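Long-range contact in elongation factor G (Thermus thermophilus, PDB 2DY1), which binds GTP and magnesium and, as a member of the translational GTPase family, probably acts as an elongation factor in protein synthesis: residues F495-K507 / F533-V545. Numbering follows the deposited sequence.
Sequences FEWRITGGVIPSK and FKAIVYNGSYHEV
Phe495 meets Val537 obliquely: with CG anti to the backbone N (chi1 176°), its ring brings CE1 to 3.7 Å from Val537 CG2, and on the same face of the sheet it also touches Glu513 and Ile516 of helix 509-520, which suits a large apolar ring. Glu496, on the other face, is bonded through its backbone at both ends: its N donates to Ala535 O (2.8 Å, 166° at the hydrogen), and its O accepts from Val537 N. Its extended chain runs alongside Ile536 and ends between two cations. OE2 forms a long, weak salt bridge to Lys534 NZ (3.5 Å), while OE1 sits above the guanidinium face of Arg498, attracted by charge with no N-H aimed at it.

Trp497 returns to the face of Phe495, its CZ3 being 3.9 Å from Val537 CG1. The two methyls of Val537 thus divide the work, CG2 against Phe495 and CG1 against Trp497, as suits a beta-branched residue. This is the parallel pairing of a beta-alpha-beta unit in domain IV: strand 494-497 forms the sheet's edge, and helix 509-520, within the crossover, covers the face bearing Phe495 and Trp497. Arg498 N donates to Val537 O (2.8 Å), the last direct backbone bond before the two segments part; NH1 turns back to Trp497 O, approaching from above the carbonyl plane. Two waters then bridge the gap, both donating to Tyr538 O, one also to Arg498 O, the other accepting from Thr500 N.

Ile499 pushes CD1 against the backbone of Asn539. A type I' turn follows, its positive phi values suiting Gly501 and Gly502. Val503 rests CB against Gly540 O, and its O meets the Tyr542 ring's edge in plane. Ile504 CD1 packs directly on Gly540 CA (3.8 Å), whose backbone angles call for glycine. Pro505 lays CD over one face of the Tyr542 ring in a CH-pi contact (3.6 Å to the centroid).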
loop_
_atom_site.group_PDB
_atom_site.type_symbol
_atom_site.label_atom_id
_atom_site.label_comp_id
_atom_site.label_asym_id
_atom_site.label_seq_id
_atom_site.Cartn_x
_atom_site.Cartn_y
_atom_site.Cartn_z
ATOM N N PHE A 495 -18.084 -14.718 -33.870
ATOM C CA PHE A 495 -18.090 -14.402 -35.294
ATOM C C PHE A 495 -18.222 -15.734 -36.014
ATOM O O PHE A 495 -17.461 -16.670 -35.751
ATOM C CB PHE A 495 -16.785 -13.732 -35.726
ATOM C CG PHE A 495 -16.708 -13.466 -37.199
ATOM C CD1 PHE A 495 -17.307 -12.337 -37.745
ATOM C CD2 PHE A 495 -16.066 -14.366 -38.047
ATOM C CE1 PHE A 495 -17.267 -12.111 -39.124
ATOM C CE2 PHE A 495 -16.024 -14.147 -39.422
ATOM C CZ PHE A 495 -16.627 -13.014 -39.957
ATOM N N GLU A 496 -19.196 -15.821 -36.916
ATOM C CA GLU A 496 -19.422 -17.044 -37.681
ATOM C C GLU A 496 -19.298 -16.812 -39.174
ATOM O O GLU A 496 -19.980 -15.958 -39.722
ATOM C CB GLU A 496 -20.830 -17.602 -37.419
ATOM C CG GLU A 496 -20.989 -18.417 -36.158
ATOM C CD GLU A 496 -22.420 -18.896 -35.981
ATOM O OE1 GLU A 496 -23.112 -19.112 -37.006
ATOM O OE2 GLU A 496 -22.843 -19.065 -34.824
ATOM N N TRP A 497 -18.428 -17.567 -39.830
ATOM C CA TRP A 497 -18.301 -17.478 -41.276
ATOM C C TRP A 497 -19.266 -18.523 -41.831
ATOM O O TRP A 497 -19.075 -19.729 -41.633
ATOM C CB TRP A 497 -16.892 -17.837 -41.699
ATOM C CG TRP A 497 -16.594 -17.671 -43.140
ATOM C CD1 TRP A 497 -16.279 -18.659 -44.027
ATOM C CD2 TRP A 497 -16.420 -16.434 -43.836
ATOM N NE1 TRP A 497 -15.903 -18.116 -45.229
ATOM C CE2 TRP A 497 -15.980 -16.749 -45.139
ATOM C CE3 TRP A 497 -16.587 -15.086 -43.480
ATOM C CZ2 TRP A 497 -15.694 -15.765 -46.092
ATOM C CZ3 TRP A 497 -16.304 -14.106 -44.424
ATOM C CH2 TRP A 497 -15.860 -14.451 -45.716
ATOM N N ARG A 498 -20.314 -18.071 -42.510
ATOM C CA ARG A 498 -21.283 -18.994 -43.090
ATOM C C ARG A 498 -21.414 -18.750 -44.586
ATOM O O ARG A 498 -22.454 -18.991 -45.181
ATOM C CB ARG A 498 -22.648 -18.843 -42.400
ATOM C CG ARG A 498 -22.645 -19.306 -40.941
ATOM C CD ARG A 498 -22.470 -20.827 -40.849
ATOM N NE ARG A 498 -22.477 -21.293 -39.466
ATOM C CZ ARG A 498 -21.415 -21.317 -38.663
ATOM N NH1 ARG A 498 -20.219 -20.897 -39.087
ATOM N NH2 ARG A 498 -21.549 -21.769 -37.424
ATOM N N ILE A 499 -20.329 -18.272 -45.192
ATOM C CA ILE A 499 -20.314 -18.023 -46.623
ATOM C C ILE A 499 -20.318 -19.357 -47.349
ATOM O O ILE A 499 -19.597 -20.277 -46.955
ATOM C CB ILE A 499 -19.048 -17.201 -47.009
ATOM C CG1 ILE A 499 -19.245 -15.736 -46.594
ATOM C CG2 ILE A 499 -18.770 -17.289 -48.518
ATOM C CD1 ILE A 499 -20.368 -15.024 -47.327
ATOM N N THR A 500 -21.149 -19.463 -48.385
ATOM C CA THR A 500 -21.236 -20.681 -49.173
ATOM C C THR A 500 -20.945 -20.398 -50.646
ATOM O O THR A 500 -20.999 -19.247 -51.097
ATOM C CB THR A 500 -22.642 -21.317 -49.067
ATOM O OG1 THR A 500 -23.603 -20.450 -49.683
ATOM C CG2 THR A 500 -23.018 -21.543 -47.601
ATOM N N GLY A 501 -20.606 -21.449 -51.384
ATOM C CA GLY A 501 -20.356 -21.311 -52.808
ATOM C C GLY A 501 -19.154 -20.464 -53.161
ATOM O O GLY A 501 -18.970 -20.098 -54.322
ATOM N N GLY A 502 -18.341 -20.139 -52.158
ATOM C CA GLY A 502 -17.164 -19.318 -52.393
ATOM C C GLY A 502 -17.496 -17.919 -52.896
ATOM O O GLY A 502 -16.656 -17.286 -53.568
ATOM N N VAL A 503 -18.688 -17.416 -52.572
ATOM C CA VAL A 503 -19.088 -16.087 -53.050
ATOM C C VAL A 503 -18.186 -14.988 -52.500
ATOM O O VAL A 503 -18.111 -13.908 -53.084
ATOM C CB VAL A 503 -20.588 -15.781 -52.787
ATOM C CG1 VAL A 503 -21.455 -16.757 -53.625
ATOM C CG2 VAL A 503 -20.930 -15.917 -51.310
ATOM N N ILE A 504 -17.553 -15.243 -51.358
ATOM C CA ILE A 504 -16.530 -14.327 -50.818
ATOM C C ILE A 504 -15.386 -15.277 -50.479
ATOM O O ILE A 504 -15.575 -16.270 -49.760
ATOM C CB ILE A 504 -16.901 -13.570 -49.497
ATOM C CG1 ILE A 504 -18.039 -12.571 -49.717
ATOM C CG2 ILE A 504 -15.644 -12.778 -49.016
ATOM C CD1 ILE A 504 -18.576 -11.936 -48.422
ATOM N N PRO A 505 -14.178 -15.001 -50.989
ATOM C CA PRO A 505 -13.049 -15.885 -50.690
ATOM C C PRO A 505 -12.694 -15.841 -49.213
ATOM O O PRO A 505 -12.858 -14.805 -48.553
ATOM C CB PRO A 505 -11.925 -15.325 -51.565
ATOM C CG PRO A 505 -12.644 -14.622 -52.662
ATOM C CD PRO A 505 -13.790 -13.964 -51.957
ATOM N N SER A 506 -12.198 -16.961 -48.702
ATOM C CA SER A 506 -11.832 -17.064 -47.294
ATOM C C SER A 506 -10.763 -16.059 -46.893
ATOM O O SER A 506 -10.660 -15.694 -45.726
ATOM C CB SER A 506 -11.343 -18.483 -46.976
ATOM O OG SER A 506 -10.196 -18.805 -47.742
ATOM N N LYS A 507 -9.972 -15.600 -47.855
ATOM C CA LYS A 507 -8.919 -14.637 -47.547
ATOM C C LYS A 507 -9.456 -13.301 -47.046
ATOM O O LYS A 507 -8.693 -12.489 -46.531
ATOM C CB LYS A 507 -8.039 -14.388 -48.772
ATOM C CG LYS A 507 -8.729 -13.619 -49.870
ATOM C CD LYS A 507 -7.807 -13.400 -51.052
ATOM C CE LYS A 507 -8.523 -12.616 -52.139
ATOM N NZ LYS A 507 -7.679 -12.444 -53.359
ATOM N N PHE A 533 -23.210 -9.976 -28.752
ATOM C CA PHE A 533 -23.810 -10.303 -30.046
ATOM C C PHE A 533 -22.980 -11.305 -30.812
ATOM O O PHE A 533 -21.760 -11.380 -30.648
ATOM C CB PHE A 533 -23.980 -9.059 -30.927
ATOM C CG PHE A 533 -22.690 -8.420 -31.345
ATOM C CD1 PHE A 533 -22.129 -7.385 -30.594
ATOM C CD2 PHE A 533 -22.018 -8.853 -32.489
ATOM C CE1 PHE A 533 -20.926 -6.794 -30.978
ATOM C CE2 PHE A 533 -20.815 -8.270 -32.877
ATOM C CZ PHE A 533 -20.264 -7.233 -32.120
ATOM N N LYS A 534 -23.666 -12.067 -31.657
ATOM C CA LYS A 534 -23.020 -13.035 -32.521
ATOM C C LYS A 534 -23.168 -12.400 -33.894
ATOM O O LYS A 534 -24.252 -11.922 -34.242
ATOM C CB LYS A 534 -23.750 -14.382 -32.477
ATOM C CG LYS A 534 -23.119 -15.447 -33.365
ATOM C CD LYS A 534 -23.898 -16.762 -33.309
ATOM C CE LYS A 534 -23.913 -17.352 -31.905
ATOM N NZ LYS A 534 -24.611 -18.670 -31.858
ATOM N N ALA A 535 -22.070 -12.352 -34.644
ATOM C CA ALA A 535 -22.071 -11.781 -35.981
ATOM C C ALA A 535 -21.896 -12.935 -36.965
ATOM O O ALA A 535 -20.902 -13.664 -36.917
ATOM C CB ALA A 535 -20.921 -10.776 -36.131
ATOM N N ILE A 536 -22.867 -13.086 -37.857
ATOM C CA ILE A 536 -22.859 -14.140 -38.859
ATOM C C ILE A 536 -22.774 -13.527 -40.261
ATOM O O ILE A 536 -23.653 -12.752 -40.659
ATOM C CB ILE A 536 -24.158 -14.977 -38.755
ATOM C CG1 ILE A 536 -24.291 -15.560 -37.339
ATOM C CG2 ILE A 536 -24.133 -16.099 -39.783
ATOM C CD1 ILE A 536 -25.614 -16.284 -37.093
ATOM N N VAL A 537 -21.710 -13.856 -40.998
ATOM C CA VAL A 537 -21.561 -13.362 -42.370
ATOM C C VAL A 537 -22.050 -14.528 -43.214
ATOM O O VAL A 537 -21.426 -15.597 -43.247
ATOM C CB VAL A 537 -20.100 -12.995 -42.665
ATOM C CG1 VAL A 537 -19.921 -12.670 -44.176
ATOM C CG2 VAL A 537 -19.725 -11.783 -41.816
ATOM N N TYR A 538 -23.176 -14.313 -43.892
ATOM C CA TYR A 538 -23.829 -15.394 -44.616
ATOM C C TYR A 538 -23.986 -15.293 -46.115
ATOM O O TYR A 538 -24.447 -16.238 -46.748
ATOM C CB TYR A 538 -25.202 -15.630 -43.994
ATOM C CG TYR A 538 -26.181 -14.482 -44.157
ATOM C CD1 TYR A 538 -26.208 -13.408 -43.254
ATOM C CD2 TYR A 538 -27.090 -14.475 -45.215
ATOM C CE1 TYR A 538 -27.125 -12.369 -43.418
ATOM C CE2 TYR A 538 -28.000 -13.447 -45.383
ATOM C CZ TYR A 538 -28.015 -12.397 -44.483
ATOM O OH TYR A 538 -28.924 -11.382 -44.658
ATOM N N ASN A 539 -23.634 -14.149 -46.689
ATOM C CA ASN A 539 -23.740 -13.994 -48.131
ATOM C C ASN A 539 -22.906 -12.759 -48.477
ATOM O O ASN A 539 -22.422 -12.050 -47.585
ATOM C CB ASN A 539 -25.217 -13.810 -48.535
ATOM C CG ASN A 539 -25.456 -13.959 -50.039
ATOM O OD1 ASN A 539 -26.522 -13.580 -50.551
ATOM N ND2 ASN A 539 -24.489 -14.523 -50.742
ATOM N N GLY A 540 -22.720 -12.519 -49.765
ATOM C CA GLY A 540 -21.936 -11.371 -50.188
ATOM C C GLY A 540 -21.413 -11.651 -51.579
ATOM O O GLY A 540 -21.847 -12.598 -52.249
ATOM N N SER A 541 -20.481 -10.833 -52.039
ATOM C CA SER A 541 -19.918 -11.059 -53.357
ATOM C C SER A 541 -18.632 -10.265 -53.448
ATOM O O SER A 541 -18.369 -9.399 -52.604
ATOM C CB SER A 541 -20.906 -10.627 -54.455
ATOM O OG SER A 541 -21.170 -9.224 -54.457
ATOM N N TYR A 542 -17.827 -10.575 -54.455
ATOM C CA TYR A 542 -16.567 -9.874 -54.648
ATOM C C TYR A 542 -16.215 -9.828 -56.123
ATOM O O TYR A 542 -16.808 -10.532 -56.938
ATOM C CB TYR A 542 -15.437 -10.568 -53.888
ATOM C CG TYR A 542 -14.827 -11.746 -54.608
ATOM C CD1 TYR A 542 -15.508 -12.960 -54.713
ATOM C CD2 TYR A 542 -13.580 -11.638 -55.218
ATOM C CE1 TYR A 542 -14.965 -14.035 -55.412
ATOM C CE2 TYR A 542 -13.031 -12.697 -55.917
ATOM C CZ TYR A 542 -13.732 -13.893 -56.013
ATOM O OH TYR A 542 -13.207 -14.924 -56.739
ATOM N N HIS A 543 -15.256 -8.976 -56.462
ATOM C CA HIS A 543 -14.789 -8.882 -57.837
ATOM C C HIS A 543 -13.283 -8.998 -57.747
ATOM O O HIS A 543 -12.631 -8.276 -56.985
ATOM C CB HIS A 543 -15.196 -7.549 -58.484
ATOM C CG HIS A 543 -16.608 -7.529 -58.981
ATOM N ND1 HIS A 543 -17.055 -8.380 -59.971
ATOM C CD2 HIS A 543 -17.672 -6.769 -58.629
ATOM C CE1 HIS A 543 -18.332 -8.143 -60.209
ATOM N NE2 HIS A 543 -18.731 -7.170 -59.408
ATOM N N GLU A 544 -12.751 -9.947 -58.502
ATOM C CA GLU A 544 -11.332 -10.228 -58.555
ATOM C C GLU A 544 -10.480 -8.968 -58.663
ATOM O O GLU A 544 -9.433 -8.856 -58.025
ATOM C CB GLU A 544 -11.058 -11.150 -59.747
ATOM C CG GLU A 544 -9.597 -11.355 -60.065
ATOM C CD GLU A 544 -8.779 -11.564 -58.818
ATOM O OE1 GLU A 544 -9.355 -12.034 -57.816
ATOM O OE2 GLU A 544 -7.565 -11.267 -58.836
ATOM N N VAL A 545 -10.946 -8.022 -59.465
ATOM C CA VAL A 545 -10.223 -6.779 -59.681
ATOM C C VAL A 545 -10.291 -5.747 -58.544
ATOM O O VAL A 545 -9.292 -5.477 -57.878
ATOM C CB VAL A 545 -10.703 -6.115 -61.002
ATOM C CG1 VAL A 545 -12.221 -5.948 -60.983
ATOM C CG2 VAL A 545 -10.006 -4.778 -61.209
HETATM O O HOH W 1 -25.115 -18.711 -45.331
HETATM O O HOH W 2 -23.141 -17.321 -48.877
HETATM O O HOH W 3 -18.668 -13.105 -55.696
#